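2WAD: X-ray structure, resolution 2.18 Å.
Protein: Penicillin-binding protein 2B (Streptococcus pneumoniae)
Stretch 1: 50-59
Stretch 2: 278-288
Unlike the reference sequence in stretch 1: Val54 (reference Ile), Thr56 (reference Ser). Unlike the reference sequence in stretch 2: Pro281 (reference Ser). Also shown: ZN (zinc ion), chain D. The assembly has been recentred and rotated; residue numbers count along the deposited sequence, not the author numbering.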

# COMPACT_ATOMS: atom_id res chain seq x y z
N SER A 50 42.41 19.68 -11.47
CA SER A 50 40.94 19.75 -11.22
C SER A 50 40.25 18.46 -11.64
O SER A 50 40.68 17.78 -12.58
N GLN A 51 39.16 18.14 -10.94
CA GLN A 51 38.34 17.00 -11.28
C GLN A 51 36.90 17.28 -10.86
O GLN A 51 36.63 17.69 -9.73
N THR A 52 35.98 17.08 -11.79
CA THR A 52 34.58 17.25 -11.48
C THR A 52 33.90 15.89 -11.65
O THR A 52 33.97 15.27 -12.71
N LYS A 53 33.27 15.40 -10.58
CA LYS A 53 32.67 14.08 -10.64
C LYS A 53 31.20 14.13 -11.05
O LYS A 53 30.46 15.01 -10.62
N VAL A 54 30.80 13.20 -11.90
CA VAL A 54 29.42 13.16 -12.35
C VAL A 54 28.74 11.81 -12.23
O VAL A 54 29.37 10.76 -12.43
N THR A 55 27.46 11.85 -11.89
CA THR A 55 26.64 10.68 -11.61
C THR A 55 25.52 10.54 -12.64
O THR A 55 24.72 11.46 -12.84
N THR A 56 25.49 9.40 -13.33
CA THR A 56 24.35 9.10 -14.18
C THR A 56 23.48 7.94 -13.64
O THR A 56 23.97 7.09 -12.91
N SER A 57 22.20 7.96 -14.00
CA SER A 57 21.22 6.97 -13.56
C SER A 57 21.34 5.63 -14.28
O SER A 57 21.83 5.55 -15.40
N SER A 58 20.86 4.56 -13.65
CA SER A 58 20.74 3.28 -14.33
C SER A 58 19.28 2.82 -14.46
O SER A 58 18.36 3.61 -14.22
N ALA A 59 19.10 1.56 -14.83
CA ALA A 59 17.79 0.94 -15.01
C ALA A 59 17.21 0.47 -13.68
O ALA A 59 17.94 -0.03 -12.83
N GLY A 278 18.32 1.86 -9.66
CA GLY A 278 19.56 1.39 -10.26
C GLY A 278 20.77 1.95 -9.54
O GLY A 278 20.75 3.08 -9.05
N LYS A 279 21.83 1.16 -9.46
CA LYS A 279 23.10 1.65 -8.95
C LYS A 279 23.76 2.48 -10.05
O LYS A 279 23.90 2.04 -11.19
N ARG A 280 24.17 3.70 -9.71
CA ARG A 280 24.60 4.66 -10.73
C ARG A 280 26.04 4.52 -11.21
O ARG A 280 26.92 4.23 -10.41
N PRO A 281 26.29 4.71 -12.52
CA PRO A 281 27.69 4.93 -12.89
C PRO A 281 28.20 6.28 -12.38
O PRO A 281 27.46 7.28 -12.38
N VAL A 282 29.45 6.31 -11.92
CA VAL A 282 30.10 7.52 -11.42
C VAL A 282 31.45 7.68 -12.11
O VAL A 282 32.21 6.72 -12.26
N LYS A 283 31.75 8.90 -12.54
CA LYS A 283 32.99 9.18 -13.26
C LYS A 283 33.64 10.41 -12.66
O LYS A 283 32.99 11.22 -12.00
N GLU A 284 34.94 10.56 -12.88
CA GLU A 284 35.57 11.85 -12.64
C GLU A 284 36.20 12.37 -13.93
O GLU A 284 36.90 11.64 -14.63
N ILE A 285 35.87 13.61 -14.26
CA ILE A 285 36.38 14.26 -15.45
C ILE A 285 37.57 15.13 -15.04
O ILE A 285 37.47 15.97 -14.14
N HIS A 286 38.71 14.88 -15.68
CA HIS A 286 39.94 15.59 -15.34
C HIS A 286 40.15 16.77 -16.28
O HIS A 286 39.98 16.63 -17.49
N LEU A 287 40.49 17.92 -15.71
CA LEU A 287 40.58 19.18 -16.45
C LEU A 287 42.02 19.66 -16.50
O LEU A 287 42.77 19.38 -15.56
N ASP A 288 42.38 20.36 -17.58
CA ASP A 288 43.67 21.04 -17.69
C ASP A 288 43.67 22.33 -16.87
O ASP A 288 42.71 22.61 -16.16

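The strongest side-chain polar contact between the stretches is at Ser58. Its side chain points toward stretch 2 in the m rotamer, and Ser58 OG donates a hydrogen bond to Lys279 O at 2.7 Å. The same hydroxyl oxygen packs against the proline ring, with Ser58 OG 3.2 Å from Pro281 CD.

Two waters bridge the stretches near their ends. Water 1 lies 2.8 Å from Ser50 OG and donates to Asp288 O at 2.9 Å. Water 2 donates to Ser58 O at 3.2 Å and accepts from Gly278 N at 2.6 Å. The zinc ion is bound by Asp288 OD2 at 1.9 Å, with two further ligand atoms elsewhere in the structure. Asp288 CB points away from stretch 1.

The backbones pair as antiparallel strands. Thr52 N to Ile285 O and Ile285 N to Thr52 O are both 3.0 Å hydrogen bonds, and Val54 and Lys283 form a matching pair. Side chains therefore alternate between two faces.

On one face, Val54 (m) meets Ile285 (m, p), with Val54 CG2 only 3.1 Å from Ile285 CD1. Thr52 (t) turns its methyl to the same side, where Thr52 CG2 lies 4.0 Å from Leu287 CD1. Lys283 starts on this face, but its end leads away.

The other face carries Gln51, Lys53, Thr55, Val282, Glu284 and His286. Glu284 (m, t) touches two neighbours: Glu284 OE1 is 3.3 Å from Gln51 CG, and Glu284 CG is 3.4 Å from Lys53 CB. Lys53 (p, then extended) leads its end away. Thr55 (m) places CG2 3.0 Å from Arg280 CD, at the edge of the guanidinium and near its plane. Thr55 OG1 is 3.7 Å from Val282 CG2.

Beyond the strands, Thr56 (t) packs its CG2 4.0 Å from Pro281 CB.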

# COMPACT_ATOMS: atom_id res chain seq x y z
CB SER A 50 40.30 20.91 -11.99
OG SER A 50 40.45 22.14 -11.29
CB GLN A 51 38.89 15.73 -10.64
CG GLN A 51 38.37 15.40 -9.24
CD GLN A 51 38.98 16.25 -8.14
OE1 GLN A 51 39.78 17.15 -8.40
NE2 GLN A 51 38.58 15.97 -6.89
CB THR A 52 33.94 18.38 -12.32
OG1 THR A 52 32.51 18.27 -12.32
CG2 THR A 52 34.44 18.32 -13.75
CB LYS A 53 32.86 13.31 -9.32
CG LYS A 53 31.83 13.61 -8.24
CD LYS A 53 32.10 12.77 -7.00
CE LYS A 53 30.91 12.79 -6.05
NZ LYS A 53 30.85 11.53 -5.25
CB VAL A 54 29.25 13.72 -13.77
CG1 VAL A 54 29.02 15.23 -13.71
CG2 VAL A 54 30.46 13.39 -14.60
CB THR A 55 26.05 10.77 -10.18
OG1 THR A 55 27.12 10.82 -9.23
CG2 THR A 55 25.19 9.58 -9.86
CB THR A 56 24.71 8.98 -15.69
OG1 THR A 56 23.63 8.34 -16.39
CG2 THR A 56 26.01 8.23 -15.92
CB SER A 57 19.81 7.52 -13.81
OG SER A 57 19.54 8.61 -12.95
CB SER A 58 21.57 2.21 -13.61
OG SER A 58 22.95 2.48 -13.72
CB ALA A 59 17.90 -0.24 -15.96
CB LYS A 279 24.01 0.49 -8.54
CG LYS A 279 25.35 0.92 -7.97
CD LYS A 279 26.39 -0.20 -8.09
CE LYS A 279 27.80 0.31 -7.83
NZ LYS A 279 28.35 1.10 -8.98
CB ARG A 280 24.41 6.07 -10.18
CG ARG A 280 23.08 6.27 -9.48
CD ARG A 280 22.87 7.74 -9.25
NE ARG A 280 21.59 8.00 -8.60
CZ ARG A 280 21.01 9.20 -8.55
NH1 ARG A 280 21.60 10.25 -9.10
NH2 ARG A 280 19.84 9.33 -7.93
CB PRO A 281 27.69 4.89 -14.43
CG PRO A 281 26.45 4.16 -14.81
CD PRO A 281 25.44 4.45 -13.71
CB VAL A 282 30.32 7.47 -9.89
CG1 VAL A 282 31.33 8.53 -9.46
CG2 VAL A 282 29.02 7.65 -9.11
CB LYS A 283 32.70 9.43 -14.74
CG LYS A 283 32.17 8.22 -15.47
CD LYS A 283 32.20 8.39 -16.99
CE LYS A 283 32.33 7.03 -17.68
NZ LYS A 283 31.55 5.97 -16.96
CB GLU A 284 36.53 11.80 -11.44
CG GLU A 284 35.78 11.75 -10.12
CD GLU A 284 36.64 11.87 -8.88
OE1 GLU A 284 37.84 12.20 -8.99
OE2 GLU A 284 36.09 11.63 -7.77
CB ILE A 285 35.29 15.07 -16.19
CG1 ILE A 285 34.27 14.14 -16.85
CG2 ILE A 285 35.89 15.92 -17.30
CD1 ILE A 285 33.21 13.65 -15.93
CB HIS A 286 41.14 14.63 -15.35
CG HIS A 286 41.15 13.67 -14.20
ND1 HIS A 286 40.55 12.43 -14.25
CD2 HIS A 286 41.64 13.80 -12.94
CE1 HIS A 286 40.68 11.83 -13.09
NE2 HIS A 286 41.33 12.63 -12.27
CB LEU A 287 39.70 20.25 -15.78
CG LEU A 287 38.30 19.76 -15.39
CD1 LEU A 287 37.52 20.78 -14.57
CD2 LEU A 287 37.49 19.33 -16.61
CB ASP A 288 44.11 21.23 -19.15
CG ASP A 288 43.38 22.36 -19.88
OD1 ASP A 288 42.43 22.95 -19.31
OD2 ASP A 288 43.74 22.67 -21.05
ZN ZN D . 42.99 24.26 -21.85
O HOH W 1 41.95 23.24 -13.43
O HOH W 2 16.86 3.14 -11.43